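Local coordinates for protein polysaccharide deacetylase (Streptococcus pyogenes, PDB 6DQ3) that removes N-acetyl groups from the cell wall linkage unit of streptococcal rhamnopolysaccharides, as a zinc-containing deacetylase of the carbohydrate esterase 4 family, at residues V147-M152 with A186-K191. Numbering follows the deposited sequence.
Sequences VQTTEM and ARLNYK
L188 and M152 meet where helix 179-187 ends in a Schellman motif beside helix 145-162, two helices packed outside the strands of the distorted (beta/alpha) barrel characteristic of carbohydrate esterase 4 enzymes. The case illustrates how a helix terminus can supply side chains to a neighbouring helix: the turn closes with a backbone bond from N189 N to A186 O at 3.0 Å, N189 taking the positive phi (71°) of the C-prime position, and the residues on either side of it, L188 and Y190, both direct their side chains at helix 145-162. In L188, chi1 of -64° sets CG anti to the carbonyl carbon, and the extended chi2 then brings CD1 to 3.7 Å from M152 CB. The same methyl lies 3.9 Å from T149 O, one turn earlier, while CD2 faces the methyl CG2 of T149 more loosely at 4.3 Å. M152 thus meets the loop with the root of its side chain; the rest bends away at chi3, and the side chain also touches I184 and I170. Beyond the apolar contact, a water donates to T149 OG1, whose hydroxyl also bonds to P145 O, and weakly links it to the guanidinium of R187. Y190 CE2 comes 4.2 Å from M152 CB, and the Y190 side chain also touches I170 and K156. Polar and apolar contacts therefore converge on M152, whose carbonyl sits at the phenol edge in the ring plane: Y190 OH donates to M152 O at 2.7 Å, approaching in the carbonyl plane with a C=O...O angle of 145°.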
loop_
_atom_site.group_PDB
_atom_site.type_symbol
_atom_site.label_atom_id
_atom_site.label_comp_id
_atom_site.label_asym_id
_atom_site.label_seq_id
_atom_site.Cartn_x
_atom_site.Cartn_y
_atom_site.Cartn_z
ATOM N N VAL A 147 18.653 12.872 7.045
ATOM C CA VAL A 147 17.425 12.528 7.754
ATOM C C VAL A 147 16.544 11.628 6.894
ATOM O O VAL A 147 15.939 10.670 7.394
ATOM C CB VAL A 147 16.682 13.801 8.197
ATOM C CG1 VAL A 147 15.326 13.445 8.785
ATOM C CG2 VAL A 147 17.513 14.577 9.213
ATOM N N GLN A 148 16.452 11.917 5.592
ATOM C CA GLN A 148 15.722 11.024 4.700
ATOM C C GLN A 148 16.307 9.621 4.747
ATOM O O GLN A 148 15.566 8.628 4.754
ATOM C CB GLN A 148 15.744 11.548 3.265
ATOM C CG GLN A 148 14.995 12.836 3.032
ATOM C CD GLN A 148 14.683 13.057 1.565
ATOM O OE1 GLN A 148 14.039 12.226 0.925
ATOM N NE2 GLN A 148 15.151 14.174 1.021
ATOM N N THR A 149 17.637 9.513 4.773
ATOM C CA THR A 149 18.268 8.203 4.865
ATOM C C THR A 149 17.848 7.492 6.149
ATOM O O THR A 149 17.417 6.334 6.117
ATOM C CB THR A 149 19.788 8.349 4.782
ATOM O OG1 THR A 149 20.146 9.051 3.582
ATOM C CG2 THR A 149 20.462 6.989 4.773
ATOM N N THR A 150 17.934 8.184 7.288
ATOM C CA THR A 150 17.547 7.578 8.560
ATOM C C THR A 150 16.087 7.138 8.541
ATOM O O THR A 150 15.761 6.011 8.930
ATOM C CB THR A 150 17.796 8.564 9.704
ATOM O OG1 THR A 150 19.186 8.914 9.742
ATOM C CG2 THR A 150 17.388 7.967 11.051
ATOM N N GLU A 151 15.190 8.015 8.082
ATOM C CA GLU A 151 13.763 7.708 8.111
ATOM C C GLU A 151 13.429 6.505 7.238
ATOM O O GLU A 151 12.548 5.707 7.577
ATOM C CB GLU A 151 12.961 8.926 7.659
ATOM C CG GLU A 151 12.851 10.019 8.705
ATOM C CD GLU A 151 11.901 9.649 9.832
ATOM O OE1 GLU A 151 11.102 8.702 9.670
ATOM O OE2 GLU A 151 11.954 10.311 10.885
ATOM N N MET A 152 14.112 6.361 6.105
ATOM C CA MET A 152 13.835 5.265 5.190
ATOM C C MET A 152 14.628 4.012 5.528
ATOM O O MET A 152 14.188 2.903 5.204
ATOM C CB MET A 152 14.144 5.694 3.752
ATOM C CG MET A 152 13.120 6.662 3.163
ATOM S SD MET A 152 13.371 6.961 1.399
ATOM C CE MET A 152 14.528 8.337 1.448
ATOM N N ALA A 186 16.884 4.182 -3.714
ATOM C CA ALA A 186 17.598 3.215 -4.542
ATOM C C ALA A 186 18.836 2.685 -3.831
ATOM O O ALA A 186 19.101 1.476 -3.847
ATOM C CB ALA A 186 17.980 3.858 -5.877
ATOM N N ARG A 187 19.603 3.574 -3.190
ATOM C CA ARG A 187 20.831 3.155 -2.522
ATOM C C ARG A 187 20.544 2.278 -1.313
ATOM O O ARG A 187 21.395 1.472 -0.914
ATOM C CB ARG A 187 21.644 4.376 -2.090
ATOM C CG ARG A 187 22.387 5.070 -3.216
ATOM C CD ARG A 187 23.475 6.000 -2.684
ATOM N NE ARG A 187 22.938 7.067 -1.845
ATOM C CZ ARG A 187 22.600 8.274 -2.292
ATOM N NH1 ARG A 187 22.741 8.575 -3.575
ATOM N NH2 ARG A 187 22.119 9.179 -1.451
ATOM N N LEU A 188 19.370 2.429 -0.708
ATOM C CA LEU A 188 18.949 1.598 0.409
ATOM C C LEU A 188 18.324 0.284 -0.040
ATOM O O LEU A 188 17.771 -0.436 0.794
ATOM C CB LEU A 188 17.959 2.368 1.283
ATOM C CG LEU A 188 18.492 3.623 1.970
ATOM C CD1 LEU A 188 17.387 4.339 2.716
ATOM C CD2 LEU A 188 19.630 3.247 2.911
ATOM N N ASN A 189 18.384 -0.025 -1.335
ATOM C CA ASN A 189 17.951 -1.300 -1.895
ATOM C C ASN A 189 16.437 -1.475 -1.887
ATOM O O ASN A 189 15.945 -2.609 -1.896
ATOM C CB ASN A 189 18.633 -2.468 -1.171
ATOM C CG ASN A 189 20.141 -2.529 -1.444
ATOM O OD1 ASN A 189 20.952 -2.642 -0.520
ATOM N ND2 ASN A 189 20.516 -2.448 -2.716
ATOM N N TYR A 190 15.680 -0.380 -1.871
ATOM C CA TYR A 190 14.271 -0.456 -2.220
ATOM C C TYR A 190 14.118 -0.764 -3.703
ATOM O O TYR A 190 14.864 -0.249 -4.537
ATOM C CB TYR A 190 13.566 0.855 -1.898
ATOM C CG TYR A 190 13.290 1.050 -0.435
ATOM C CD1 TYR A 190 12.230 0.401 0.179
ATOM C CD2 TYR A 190 14.081 1.886 0.331
ATOM C CE1 TYR A 190 11.968 0.580 1.519
ATOM C CE2 TYR A 190 13.835 2.071 1.662
ATOM C CZ TYR A 190 12.771 1.415 2.256
ATOM O OH TYR A 190 12.515 1.595 3.591
ATOM N N LYS A 191 13.139 -1.598 -4.033
ATOM C CA LYS A 191 12.876 -1.976 -5.416
ATOM C C LYS A 191 11.662 -1.274 -5.998
ATOM O O LYS A 191 11.601 -1.063 -7.217
ATOM C CB LYS A 191 12.669 -3.491 -5.515
ATOM C CG LYS A 191 13.852 -4.320 -5.028
ATOM C CD LYS A 191 15.101 -4.025 -5.847
ATOM C CE LYS A 191 16.317 -4.802 -5.351
ATOM N NZ LYS A 191 17.530 -4.499 -6.168
HETATM O O HOH W 1 22.161 8.113 1.730
#